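Local coordinates for EmGH1 (Erythrobacter marinus, PDB 5Z87), which probably hydrolyses beta-glucosidic bonds as a family 3 glycoside hydrolase, and may also have xylosidase and arabinofuranosidase activities, at residues 74-79 / 116-121; 64-69 / 82-87; 107-112 / 391-396; 49-54 / 375-380; 58-63 / 354-359. All coordinates share one frame; numbering follows the deposited sequence.

Contact 1: residues 74-79 / 116-121; sequences DPAGFE and VSRSRF. With EDO (1,2-ethanediol), chain M.
Arg118 and Glu79 form a salt bridge that ties helix 75-81 to the loop between helix 101-116 and strand 126-129. It lies at the surface of the N-terminal domain. Just ahead of the arginine, Ser117 O accepts a hydrogen bond from O1 of a 1,2-ethanediol molecule, which probably came from the crystallisation liquor. Arg118 itself carries the contact. Its CG lies beside the backbone N (chi1 -84°), and from there the chain runs extended to NE, which carries the guanidinium to the helix. NE donates to Glu79 OE1 over 2.9 Å, with an N-H...O angle of 155°. The oxygen sits at the guanidinium edge, close to its plane. Arg118 NH1 adds a weak bond to the same Glu79 OE1, at 3.4 Å. The carboxylate and guanidinium planes stand 83° apart, and one oxygen takes both bonds. Glu79 meets them with a straight chain. Pro75 adds plain contact, its CB 3.9 Å from Arg118 NH2. NH2 has a stronger partner in Glu114, on helix 101-116. Farther along, Ser119 OG accepts from Phe121 N at 3.2 Å and makes an ST turn. Arg120 turns its charge to Glu58 of helix 56-61, and the Phe121 ring lies with CZ over one face of that guanidinium, offset toward its rim. The guanidinium of Arg118 is thus shared between two carboxylates, Glu79 and Glu114. That pairing restricts its rotation and is likely to keep Glu79 ionised, although a position at the surface probably makes the gain modest.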
# COMPACT_ATOMS: atom_id res chain seq x y z
N ASP A 74 36.84 -21.80 18.56
CA ASP A 74 36.93 -22.72 19.69
C ASP A 74 36.02 -23.92 19.46
O ASP A 74 34.94 -24.00 20.07
CB ASP A 74 36.56 -22.00 20.99
CG ASP A 74 36.86 -22.82 22.24
OD1 ASP A 74 37.37 -23.95 22.12
OD2 ASP A 74 36.57 -22.32 23.34
N PRO A 75 36.39 -24.85 18.58
CA PRO A 75 35.46 -25.95 18.26
C PRO A 75 35.14 -26.84 19.45
O PRO A 75 33.99 -27.28 19.58
CB PRO A 75 36.18 -26.70 17.13
CG PRO A 75 37.58 -26.14 17.07
CD PRO A 75 37.51 -24.76 17.63
N ALA A 76 36.11 -27.09 20.34
CA ALA A 76 35.81 -27.87 21.54
C ALA A 76 34.85 -27.12 22.46
O ALA A 76 33.90 -27.72 22.99
CB ALA A 76 37.10 -28.23 22.28
N GLY A 77 35.08 -25.82 22.68
CA GLY A 77 34.13 -25.04 23.45
C GLY A 77 32.75 -24.99 22.83
O GLY A 77 31.73 -25.03 23.53
N PHE A 78 32.68 -24.91 21.49
CA PHE A 78 31.39 -24.93 20.81
C PHE A 78 30.65 -26.25 21.05
O PHE A 78 29.44 -26.24 21.33
CB PHE A 78 31.57 -24.69 19.31
CG PHE A 78 30.27 -24.42 18.59
CD1 PHE A 78 29.72 -23.14 18.58
CD2 PHE A 78 29.59 -25.45 17.94
CE1 PHE A 78 28.51 -22.89 17.94
CE2 PHE A 78 28.38 -25.21 17.29
CZ PHE A 78 27.83 -23.93 17.29
N GLU A 79 31.35 -27.38 20.95
CA GLU A 79 30.71 -28.66 21.22
C GLU A 79 30.28 -28.76 22.68
O GLU A 79 29.23 -29.32 22.99
CB GLU A 79 31.65 -29.83 20.87
CG GLU A 79 31.03 -31.22 21.13
CD GLU A 79 31.96 -32.39 20.75
OE1 GLU A 79 32.85 -32.22 19.88
OE2 GLU A 79 31.81 -33.48 21.34
N VAL A 116 34.82 -32.36 9.93
CA VAL A 116 34.88 -33.68 9.31
C VAL A 116 35.36 -34.72 10.32
O VAL A 116 34.90 -35.87 10.32
CB VAL A 116 35.79 -33.61 8.06
CG1 VAL A 116 36.47 -34.95 7.77
CG2 VAL A 116 34.98 -33.13 6.85
N SER A 117 36.26 -34.33 11.23
CA SER A 117 36.75 -35.26 12.23
C SER A 117 35.69 -35.64 13.24
O SER A 117 35.87 -36.63 13.96
CB SER A 117 37.94 -34.66 12.96
OG SER A 117 37.46 -33.64 13.81
N ARG A 118 34.60 -34.88 13.33
CA ARG A 118 33.54 -35.19 14.28
C ARG A 118 32.45 -36.06 13.67
O ARG A 118 31.85 -36.86 14.39
CB ARG A 118 32.94 -33.89 14.83
CG ARG A 118 33.73 -33.32 16.00
CD ARG A 118 33.58 -31.81 16.12
NE ARG A 118 34.05 -31.34 17.43
CZ ARG A 118 35.23 -30.78 17.64
NH1 ARG A 118 35.58 -30.40 18.86
NH2 ARG A 118 36.07 -30.60 16.63
N SER A 119 32.19 -35.94 12.37
CA SER A 119 31.19 -36.75 11.71
C SER A 119 31.69 -38.18 11.47
O SER A 119 32.73 -38.38 10.84
CB SER A 119 30.79 -36.13 10.37
OG SER A 119 29.92 -36.98 9.65
N ARG A 120 30.92 -39.16 11.97
CA ARG A 120 31.20 -40.57 11.72
C ARG A 120 31.44 -40.86 10.24
O ARG A 120 32.16 -41.80 9.90
CB ARG A 120 30.04 -41.41 12.25
CG ARG A 120 30.30 -42.88 12.41
CD ARG A 120 29.33 -43.52 13.40
NE ARG A 120 27.93 -43.30 13.04
CZ ARG A 120 27.06 -44.27 12.75
NH1 ARG A 120 27.46 -45.54 12.77
NH2 ARG A 120 25.81 -43.96 12.42
N PHE A 121 30.87 -40.04 9.35
CA PHE A 121 30.96 -40.21 7.91
C PHE A 121 31.72 -39.08 7.22
O PHE A 121 31.73 -39.01 5.99
CB PHE A 121 29.56 -40.35 7.31
CG PHE A 121 28.72 -41.38 8.00
CD1 PHE A 121 28.79 -42.72 7.62
CD2 PHE A 121 27.90 -41.02 9.07
CE1 PHE A 121 28.03 -43.68 8.27
CE2 PHE A 121 27.13 -41.98 9.72
CZ PHE A 121 27.19 -43.30 9.32
C1 EDO M . 36.39 -40.10 14.31
O1 EDO M . 35.10 -39.51 14.12
C2 EDO M . 37.07 -39.53 15.56
O2 EDO M . 37.76 -40.58 16.24

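Contact 2: residues 64-69 / 82-87; sequences NCPRAA and FPYFAH
The 3-10 turn 83-86 packs on the short strand 64-65 of the TIM-barrel domain and the residue after it, where Tyr84 meets Asn64 and Pro66. Strand 64-65 runs parallel to strand 345-346, and Asn64 also bonds through its backbone to Gly91, at the start of the six-stranded parallel sheet. The main contact is an amide over an aromatic face. Asn64 ND2 sits above the centre of the Tyr84 ring, 3.1 Å from its plane. All six ring carbons lie at similar distances from it; CD1 of Tyr84 is nearest to Asn64 ND2 at 3.2 Å. The amide plane is tilted 64° from the ring, so the group does not stack flat but comes down steeply with its nitrogen end. This is consistent with a weak N-H...pi interaction. Tyr84 CG stands between the backbone N and the carbonyl carbon (chi1 77°), a crowded position that sends the ring straight across to the strand. The hydroxyl end of the ring lies beside Asn64 and the Pro66 ring. Tyr84 OH is 3.7 Å from Asn64 CB and 3.9 Å from Pro66 CD. Phe78 and Ile89 touch both Pro66 and Tyr84, and Ala61 also packs on Tyr84. A leucine in place of Tyr84 would probably leave the Asn64 amide without its aromatic face and open a gap beside Pro66. The buried amide nitrogen is thus probably met in part by the pi electrons of the ring, a softer partner than an oxygen, while the tyrosine OH end is bordered by the aliphatic carbons of Asn64 and Pro66.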
# COMPACT_ATOMS: atom_id res chain seq x y z
N ASN A 64 21.28 -27.48 11.51
CA ASN A 64 21.71 -26.28 12.22
C ASN A 64 22.72 -25.51 11.39
O ASN A 64 23.58 -26.11 10.74
CB ASN A 64 22.32 -26.65 13.58
CG ASN A 64 21.43 -27.57 14.39
OD1 ASN A 64 20.21 -27.40 14.40
ND2 ASN A 64 22.02 -28.56 15.06
N CYS A 65 22.63 -24.17 11.42
CA CYS A 65 23.58 -23.30 10.73
C CYS A 65 23.83 -22.03 11.54
O CYS A 65 23.25 -20.97 11.27
CB CYS A 65 23.07 -22.93 9.33
SG CYS A 65 24.27 -22.01 8.33
N PRO A 66 24.71 -22.10 12.55
CA PRO A 66 25.06 -20.89 13.31
C PRO A 66 26.07 -20.05 12.54
O PRO A 66 26.56 -20.42 11.48
CB PRO A 66 25.69 -21.45 14.59
CG PRO A 66 26.40 -22.70 14.10
CD PRO A 66 25.47 -23.28 13.01
N ARG A 67 26.38 -18.89 13.12
CA ARG A 67 27.47 -18.08 12.60
C ARG A 67 28.79 -18.80 12.81
O ARG A 67 29.02 -19.45 13.83
CB ARG A 67 27.49 -16.71 13.27
CG ARG A 67 27.78 -15.58 12.30
CD ARG A 67 27.69 -14.23 12.97
NE ARG A 67 26.33 -13.72 12.91
CZ ARG A 67 25.86 -12.98 11.91
NH1 ARG A 67 24.59 -12.57 11.92
NH2 ARG A 67 26.67 -12.65 10.90
N ALA A 68 29.68 -18.67 11.82
CA ALA A 68 30.93 -19.42 11.81
C ALA A 68 31.83 -19.09 12.99
O ALA A 68 32.56 -19.97 13.48
CB ALA A 68 31.68 -19.15 10.51
N ALA A 69 31.81 -17.84 13.47
CA ALA A 69 32.92 -17.32 14.28
C ALA A 69 33.19 -18.17 15.51
O ALA A 69 34.35 -18.44 15.84
CB ALA A 69 32.63 -15.87 14.68
N PHE A 82 27.14 -26.67 22.72
CA PHE A 82 26.08 -27.20 21.86
C PHE A 82 26.41 -28.65 21.50
O PHE A 82 27.13 -28.92 20.52
CB PHE A 82 25.88 -26.32 20.63
CG PHE A 82 25.78 -24.84 20.94
CD1 PHE A 82 24.57 -24.30 21.37
CD2 PHE A 82 26.88 -24.01 20.84
CE1 PHE A 82 24.47 -22.94 21.66
CE2 PHE A 82 26.80 -22.65 21.13
CZ PHE A 82 25.58 -22.11 21.55
N PRO A 83 25.89 -29.60 22.27
CA PRO A 83 26.34 -31.00 22.13
C PRO A 83 26.13 -31.63 20.76
O PRO A 83 26.88 -32.56 20.42
CB PRO A 83 25.52 -31.72 23.21
CG PRO A 83 25.36 -30.66 24.29
CD PRO A 83 25.11 -29.39 23.51
N TYR A 84 25.17 -31.17 19.95
CA TYR A 84 25.00 -31.76 18.61
C TYR A 84 26.28 -31.70 17.77
O TYR A 84 26.40 -32.46 16.81
CB TYR A 84 23.87 -31.08 17.83
CG TYR A 84 24.25 -29.72 17.25
CD1 TYR A 84 24.92 -29.61 16.03
CD2 TYR A 84 23.93 -28.55 17.92
CE1 TYR A 84 25.27 -28.39 15.52
CE2 TYR A 84 24.28 -27.32 17.42
CZ TYR A 84 24.94 -27.24 16.22
OH TYR A 84 25.28 -26.01 15.72
N PHE A 85 27.19 -30.77 18.07
CA PHE A 85 28.37 -30.60 17.23
C PHE A 85 29.30 -31.81 17.31
O PHE A 85 30.16 -31.97 16.44
CB PHE A 85 29.11 -29.32 17.63
CG PHE A 85 30.22 -28.92 16.68
CD1 PHE A 85 29.97 -28.76 15.32
CD2 PHE A 85 31.51 -28.72 17.15
CE1 PHE A 85 30.98 -28.40 14.45
CE2 PHE A 85 32.53 -28.36 16.28
CZ PHE A 85 32.27 -28.21 14.93
N ALA A 86 29.12 -32.67 18.31
CA ALA A 86 29.82 -33.94 18.32
C ALA A 86 29.55 -34.75 17.04
O ALA A 86 30.37 -35.59 16.67
CB ALA A 86 29.41 -34.75 19.56
N HIS A 87 28.45 -34.47 16.35
CA HIS A 87 28.12 -35.15 15.10
C HIS A 87 28.29 -34.25 13.88
O HIS A 87 27.74 -34.54 12.82
CB HIS A 87 26.69 -35.69 15.15
CG HIS A 87 26.34 -36.26 16.48
ND1 HIS A 87 26.92 -37.42 16.97
CD2 HIS A 87 25.49 -35.84 17.45
CE1 HIS A 87 26.42 -37.69 18.16
NE2 HIS A 87 25.56 -36.74 18.48

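Contact 3: residues 107-112 / 391-396; sequences AVMAMQ and ADPALA
Met109 on helix 101-116 packs against Ala391 and Pro393 in a small apolar contact at the protein surface. It joins this helix of the N-terminal domain to the start of helix 393-399. The backbones come close at one place, with the CA atoms of Met109 and Ala391 6.3 Å apart. Met109 does the reaching. Its CG lies beside the backbone N (chi1 -77°), and that torsion points the chain at the far segment. CG of Met109 comes to 4.0 Å from Ala391 CB. The sulfur goes on to the proline ring, where Met109 SD lies 3.8 Å from Pro393 CG and equally far from its CD. The two side chains reach toward each other, the sulfur meeting the CG-CD side of the proline. Beyond the sulfur the methionine bends, with chi3 near 80°. No hydrogen bond crosses the contact, so it rests on the fit of carbon and sulfur surfaces. Asp392, between the two touched residues, is the N-cap of helix 393-399, and its OD1 takes a weak bond from Leu395 N at 3.3 Å. An alanine at Met109 would probably strip Ala391 and Pro393 of their main cover from this segment and open a shallow gap between the helices. Neighbouring elements extend the interface. Ala105, one turn earlier on helix 101-116, touches both Ala391 and Pro393, and Arg106 also reaches the proline. Asp392 is bonded through its backbone to Ser171 at the end of helix 155-171, while Met111 turns to Met72 of helix 68-73.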
# COMPACT_ATOMS: atom_id res chain seq x y z
N ALA A 107 41.63 -20.68 6.88
CA ALA A 107 40.83 -20.75 8.10
C ALA A 107 39.62 -21.67 7.92
O ALA A 107 39.20 -22.33 8.87
CB ALA A 107 40.39 -19.35 8.54
N VAL A 108 39.09 -21.76 6.70
CA VAL A 108 37.98 -22.68 6.45
C VAL A 108 38.48 -24.12 6.43
O VAL A 108 37.81 -25.03 6.94
CB VAL A 108 37.26 -22.30 5.14
CG1 VAL A 108 36.22 -23.34 4.79
CG2 VAL A 108 36.61 -20.93 5.25
N MET A 109 39.65 -24.35 5.83
CA MET A 109 40.23 -25.69 5.84
C MET A 109 40.38 -26.21 7.26
O MET A 109 39.88 -27.29 7.60
CB MET A 109 41.56 -25.69 5.11
CG MET A 109 41.39 -25.66 3.62
SD MET A 109 42.82 -24.93 2.85
CE MET A 109 43.97 -26.31 2.86
N ALA A 110 41.01 -25.41 8.13
CA ALA A 110 41.16 -25.81 9.53
C ALA A 110 39.81 -26.11 10.17
O ALA A 110 39.68 -27.11 10.88
CB ALA A 110 41.89 -24.70 10.30
N MET A 111 38.80 -25.27 9.92
CA MET A 111 37.49 -25.48 10.53
C MET A 111 36.82 -26.72 9.97
O MET A 111 36.21 -27.50 10.71
CB MET A 111 36.59 -24.26 10.33
CG MET A 111 35.18 -24.38 10.96
SD MET A 111 33.87 -23.47 10.05
CE MET A 111 33.61 -24.61 8.69
N GLN A 112 36.91 -26.92 8.65
CA GLN A 112 36.30 -28.10 8.05
C GLN A 112 36.91 -29.39 8.59
O GLN A 112 36.20 -30.38 8.79
CB GLN A 112 36.45 -28.03 6.53
CG GLN A 112 35.54 -27.01 5.89
CD GLN A 112 34.11 -27.50 5.76
OE1 GLN A 112 33.52 -28.03 6.71
NE2 GLN A 112 33.55 -27.36 4.57
N ALA A 391 39.08 -25.90 0.21
CA ALA A 391 39.39 -24.57 -0.30
C ALA A 391 40.72 -24.66 -1.05
O ALA A 391 41.28 -25.75 -1.21
CB ALA A 391 39.45 -23.55 0.83
N ASP A 392 41.23 -23.52 -1.51
CA ASP A 392 42.42 -23.46 -2.36
C ASP A 392 43.09 -22.11 -2.13
O ASP A 392 42.86 -21.16 -2.89
CB ASP A 392 42.09 -23.65 -3.83
CG ASP A 392 43.34 -23.80 -4.71
OD1 ASP A 392 44.44 -23.41 -4.28
OD2 ASP A 392 43.22 -24.31 -5.84
N PRO A 393 43.95 -22.01 -1.12
CA PRO A 393 44.47 -20.69 -0.74
C PRO A 393 45.19 -19.95 -1.86
O PRO A 393 45.06 -18.73 -1.96
CB PRO A 393 45.40 -21.02 0.44
CG PRO A 393 44.83 -22.28 1.01
CD PRO A 393 44.32 -23.06 -0.16
N ALA A 394 45.93 -20.66 -2.71
CA ALA A 394 46.76 -19.96 -3.69
C ALA A 394 45.92 -19.46 -4.86
O ALA A 394 46.14 -18.35 -5.35
CB ALA A 394 47.90 -20.86 -4.17
N LEU A 395 44.98 -20.28 -5.33
CA LEU A 395 44.03 -19.81 -6.33
C LEU A 395 43.20 -18.65 -5.79
O LEU A 395 42.96 -17.67 -6.51
CB LEU A 395 43.11 -20.95 -6.77
CG LEU A 395 42.03 -20.54 -7.77
CD1 LEU A 395 42.69 -20.03 -9.06
CD2 LEU A 395 41.05 -21.69 -8.05
N ALA A 396 42.75 -18.75 -4.54
CA ALA A 396 42.01 -17.65 -3.93
C ALA A 396 42.79 -16.34 -4.02
O ALA A 396 42.19 -15.26 -4.18
CB ALA A 396 41.70 -17.97 -2.46

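Contact 4: residues 49-54 / 375-380; sequences ALANLM and RILAAK
Ala51 and Leu377 bring the two backbones nearest, with their CA atoms 7.9 Å apart, and Ala51 also starts a type I beta turn that runs to Met54. The turn is held by the bond from Met54 N to Ala51 O, at 3.1 Å. It brings Met54 back to the side on which Leu50 and Ala51 already face helix 366-382. Leu377 is the one residue of its segment that enters this group. Its CG lies beside the backbone N (chi1 -67°), and both methyls point out of the helix. CD1 of Leu377 receives the Met54 sulfur, with SD at 3.7 Å from it. These two side chains run past each other in opposite directions. Leu50 comes from another side and crosses Leu377 at about a right angle, its CD2 4.0 Å from Leu377 CD2. Ala51 adds its methyl at longer range, 4.3 Å from CB to Leu377 CD1. The leucine is thus flanked by a sulfur, a branched chain and a methyl, and no hydrogen bond crosses. The contact is buried apolar packing of helix 43-51, the first of the chain, against helix 366-382 of the TIM-barrel domain. Leu50 also touches Phe381 of helix 366-382, and Phe121 from the loop before strand 126-129. Elsewhere on helix 366-382, Ile376 and Ala379 turn to Tyr309 of strand 309-311. Lys380 touches Phe126 of strand 126-129, and its NZ is bonded to Gln62 OE1, Gly90 O and Pro124 O.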
# COMPACT_ATOMS: atom_id res chain seq x y z
N ALA A 49 21.35 -43.13 0.58
CA ALA A 49 22.19 -44.20 1.11
C ALA A 49 22.88 -43.77 2.40
O ALA A 49 22.98 -44.55 3.36
CB ALA A 49 23.21 -44.63 0.06
N LEU A 50 23.35 -42.52 2.46
CA LEU A 50 24.01 -42.05 3.67
C LEU A 50 23.03 -41.89 4.81
O LEU A 50 23.33 -42.24 5.96
CB LEU A 50 24.73 -40.73 3.39
CG LEU A 50 25.40 -40.05 4.58
CD1 LEU A 50 26.41 -40.98 5.23
CD2 LEU A 50 26.05 -38.71 4.18
N ALA A 51 21.85 -41.34 4.51
CA ALA A 51 20.87 -41.07 5.57
C ALA A 51 20.41 -42.36 6.25
O ALA A 51 20.15 -42.36 7.45
CB ALA A 51 19.68 -40.30 4.99
N ASN A 52 20.31 -43.46 5.49
CA ASN A 52 19.95 -44.74 6.08
C ASN A 52 20.96 -45.21 7.12
O ASN A 52 20.61 -46.04 7.96
CB ASN A 52 19.80 -45.80 4.99
CG ASN A 52 18.60 -45.55 4.10
OD1 ASN A 52 17.60 -44.98 4.55
ND2 ASN A 52 18.69 -45.94 2.83
N LEU A 53 22.18 -44.69 7.11
CA LEU A 53 23.19 -45.11 8.06
C LEU A 53 23.23 -44.25 9.32
O LEU A 53 23.95 -44.61 10.27
CB LEU A 53 24.58 -45.09 7.40
CG LEU A 53 24.66 -45.76 6.04
CD1 LEU A 53 26.06 -45.65 5.48
CD2 LEU A 53 24.24 -47.21 6.15
N MET A 54 22.49 -43.14 9.38
CA MET A 54 22.70 -42.12 10.40
C MET A 54 21.66 -42.23 11.51
O MET A 54 20.52 -42.65 11.28
CB MET A 54 22.65 -40.72 9.78
CG MET A 54 23.66 -40.53 8.66
SD MET A 54 23.55 -38.96 7.78
CE MET A 54 23.85 -37.78 9.11
N ARG A 375 17.56 -33.72 2.24
CA ARG A 375 17.71 -32.61 1.29
C ARG A 375 19.08 -31.96 1.44
O ARG A 375 19.79 -31.73 0.45
CB ARG A 375 16.60 -31.57 1.51
CG ARG A 375 15.24 -32.01 1.06
CD ARG A 375 14.14 -31.44 1.93
NE ARG A 375 12.83 -31.70 1.35
CZ ARG A 375 11.69 -31.20 1.81
NH1 ARG A 375 11.67 -30.41 2.88
NH2 ARG A 375 10.55 -31.51 1.21
N ILE A 376 19.45 -31.66 2.68
CA ILE A 376 20.75 -31.05 2.99
C ILE A 376 21.89 -31.92 2.45
O ILE A 376 22.80 -31.42 1.78
CB ILE A 376 20.89 -30.84 4.50
CG1 ILE A 376 19.83 -29.87 5.00
CG2 ILE A 376 22.30 -30.37 4.85
CD1 ILE A 376 20.02 -28.47 4.44
N LEU A 377 21.86 -33.22 2.77
CA LEU A 377 22.91 -34.13 2.33
C LEU A 377 23.00 -34.19 0.81
O LEU A 377 24.10 -34.18 0.24
CB LEU A 377 22.66 -35.52 2.90
CG LEU A 377 22.81 -35.57 4.42
CD1 LEU A 377 22.38 -36.93 4.94
CD2 LEU A 377 24.23 -35.23 4.82
N ALA A 378 21.85 -34.22 0.13
CA ALA A 378 21.87 -34.28 -1.33
C ALA A 378 22.51 -33.04 -1.91
O ALA A 378 23.28 -33.12 -2.89
CB ALA A 378 20.45 -34.48 -1.87
N ALA A 379 22.23 -31.88 -1.32
CA ALA A 379 22.85 -30.64 -1.78
C ALA A 379 24.35 -30.69 -1.57
O ALA A 379 25.12 -30.27 -2.44
CB ALA A 379 22.23 -29.43 -1.07
N LYS A 380 24.79 -31.23 -0.43
CA LYS A 380 26.23 -31.32 -0.17
C LYS A 380 26.92 -32.23 -1.19
O LYS A 380 27.99 -31.88 -1.72
CB LYS A 380 26.48 -31.81 1.26
CG LYS A 380 26.02 -30.83 2.31
CD LYS A 380 26.31 -31.29 3.73
CE LYS A 380 26.27 -30.07 4.67
NZ LYS A 380 26.47 -30.42 6.12

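Contact 5: residues 58-63 / 354-359; sequences EMAAQL and MLPQLV
Leu63 and Leu355 each hold CG anti to the carbonyl carbon, with chi1 at -47° and -68°, and this brings their outer methyls together. Both belong to the TIM-barrel domain. Leu63 lies just before strand 64-65, while Leu355 lies on helix 355-360, which comes after strand 345-346. The two strands run parallel, side by side, so the contact packs the chain before one strand against the helix after the other. Leu63 also bonds through its backbone to Glu345. The leucines cross at about a right angle and touch at one methyl each, CD1 of Leu63 to CD1 of Leu355, at 3.8 Å. Ala60 and Pro356 make the second half of the contact, one residue farther on in the second helix and nearly one turn back in the first. The short alanine side chain lets the backbones draw close there, with the CA atoms of Ala60 and Pro356 6.5 Å apart. No polar group takes part across the segments, and Ala60, Leu63 and Leu355 are buried. Around them, Leu63 touches Ala372 of helix 366-382, and Leu355 rests on Ala334 and Leu338 of helix 330-340. The tightest point is between alanine and proline, where Ala60 CB lies 3.5 Å from Pro356 CG and 4.1 Å from the neighbouring CD.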
# COMPACT_ATOMS: atom_id res chain seq x y z
N GLU A 58 22.52 -37.57 14.53
CA GLU A 58 23.41 -37.21 13.44
C GLU A 58 22.67 -36.49 12.32
O GLU A 58 23.19 -35.54 11.73
CB GLU A 58 24.11 -38.46 12.90
CG GLU A 58 25.05 -39.12 13.94
CD GLU A 58 25.66 -40.40 13.40
OE1 GLU A 58 24.95 -41.14 12.67
OE2 GLU A 58 26.85 -40.65 13.69
N MET A 59 21.46 -36.94 11.99
CA MET A 59 20.66 -36.24 11.00
C MET A 59 20.25 -34.86 11.49
O MET A 59 20.31 -33.88 10.74
CB MET A 59 19.43 -37.05 10.63
CG MET A 59 19.75 -38.24 9.77
SD MET A 59 18.26 -39.10 9.25
CE MET A 59 17.62 -39.62 10.85
N ALA A 60 19.85 -34.76 12.76
CA ALA A 60 19.40 -33.49 13.30
C ALA A 60 20.51 -32.45 13.25
O ALA A 60 20.24 -31.26 13.05
CB ALA A 60 18.88 -33.66 14.72
N ALA A 61 21.75 -32.87 13.42
CA ALA A 61 22.85 -31.90 13.45
C ALA A 61 23.02 -31.21 12.10
O ALA A 61 23.48 -30.07 12.04
CB ALA A 61 24.14 -32.59 13.88
N GLN A 62 22.65 -31.89 11.01
CA GLN A 62 22.70 -31.30 9.68
C GLN A 62 21.67 -30.19 9.47
O GLN A 62 21.69 -29.56 8.41
CB GLN A 62 22.52 -32.40 8.62
CG GLN A 62 23.58 -33.50 8.68
CD GLN A 62 24.96 -32.99 8.31
OE1 GLN A 62 25.16 -32.35 7.27
NE2 GLN A 62 25.94 -33.23 9.19
N LEU A 63 20.78 -29.93 10.43
CA LEU A 63 19.74 -28.92 10.26
C LEU A 63 20.08 -27.61 10.96
O LEU A 63 19.23 -26.70 11.00
CB LEU A 63 18.39 -29.45 10.75
CG LEU A 63 18.03 -30.86 10.26
CD1 LEU A 63 16.62 -31.21 10.64
CD2 LEU A 63 18.22 -30.99 8.76
N MET A 354 16.22 -28.17 19.52
CA MET A 354 15.24 -28.95 20.26
C MET A 354 14.69 -30.13 19.47
O MET A 354 13.97 -30.95 20.04
CB MET A 354 14.05 -28.06 20.69
CG MET A 354 14.41 -26.89 21.60
SD MET A 354 13.00 -25.78 21.86
CE MET A 354 13.81 -24.44 22.74
N LEU A 355 14.99 -30.23 18.17
CA LEU A 355 14.36 -31.26 17.35
C LEU A 355 14.61 -32.69 17.85
O LEU A 355 13.65 -33.47 17.89
CB LEU A 355 14.82 -31.10 15.90
CG LEU A 355 14.35 -29.87 15.14
CD1 LEU A 355 14.82 -29.95 13.69
CD2 LEU A 355 12.83 -29.73 15.22
N PRO A 356 15.84 -33.09 18.23
CA PRO A 356 16.01 -34.49 18.71
C PRO A 356 15.18 -34.79 19.94
O PRO A 356 14.48 -35.81 19.98
CB PRO A 356 17.52 -34.59 18.99
CG PRO A 356 18.14 -33.51 18.16
CD PRO A 356 17.13 -32.38 18.15
N GLN A 357 15.22 -33.93 20.96
CA GLN A 357 14.42 -34.20 22.15
C GLN A 357 12.93 -34.18 21.85
O GLN A 357 12.17 -34.91 22.50
CB GLN A 357 14.76 -33.21 23.26
CG GLN A 357 14.41 -33.71 24.67
CD GLN A 357 14.79 -35.19 24.87
OE1 GLN A 357 15.96 -35.56 24.77
NE2 GLN A 357 13.78 -36.03 25.13
N LEU A 358 12.48 -33.37 20.88
CA LEU A 358 11.05 -33.36 20.55
C LEU A 358 10.63 -34.68 19.92
O LEU A 358 9.53 -35.17 20.17
CB LEU A 358 10.72 -32.19 19.61
CG LEU A 358 10.79 -30.81 20.26
CD1 LEU A 358 10.96 -29.72 19.20
CD2 LEU A 358 9.55 -30.56 21.14
N VAL A 359 11.49 -35.24 19.06
CA VAL A 359 11.21 -36.55 18.49
C VAL A 359 11.17 -37.61 19.58
O VAL A 359 10.25 -38.43 19.65
CB VAL A 359 12.27 -36.89 17.42
CG1 VAL A 359 12.19 -38.36 17.03
CG2 VAL A 359 12.08 -35.98 16.21

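From the N terminus, contact 4 opens first and contact 5 next; both wait some 300 residues, closing on the last helices of the TIM-barrel domain. Contact 5 is nested inside contact 4. Contact 2 closes a short loop within 64-87, and contact 1 crosses it, ending after helix 101-116. These two touch, through Glu79 with Ala86 and Phe78 with Tyr84, and both nest inside contacts 4 and 5. Contact 3 starts after contact 2 has closed, crosses contacts 1, 4 and 5, and ends last. Contacts 1, 4 and 5 touch one another. Contacts 4 and 5 join early helices to late ones, contacts 1 and 2 pack the early part, and contact 3 ties helix 101-116 to helix 393-399.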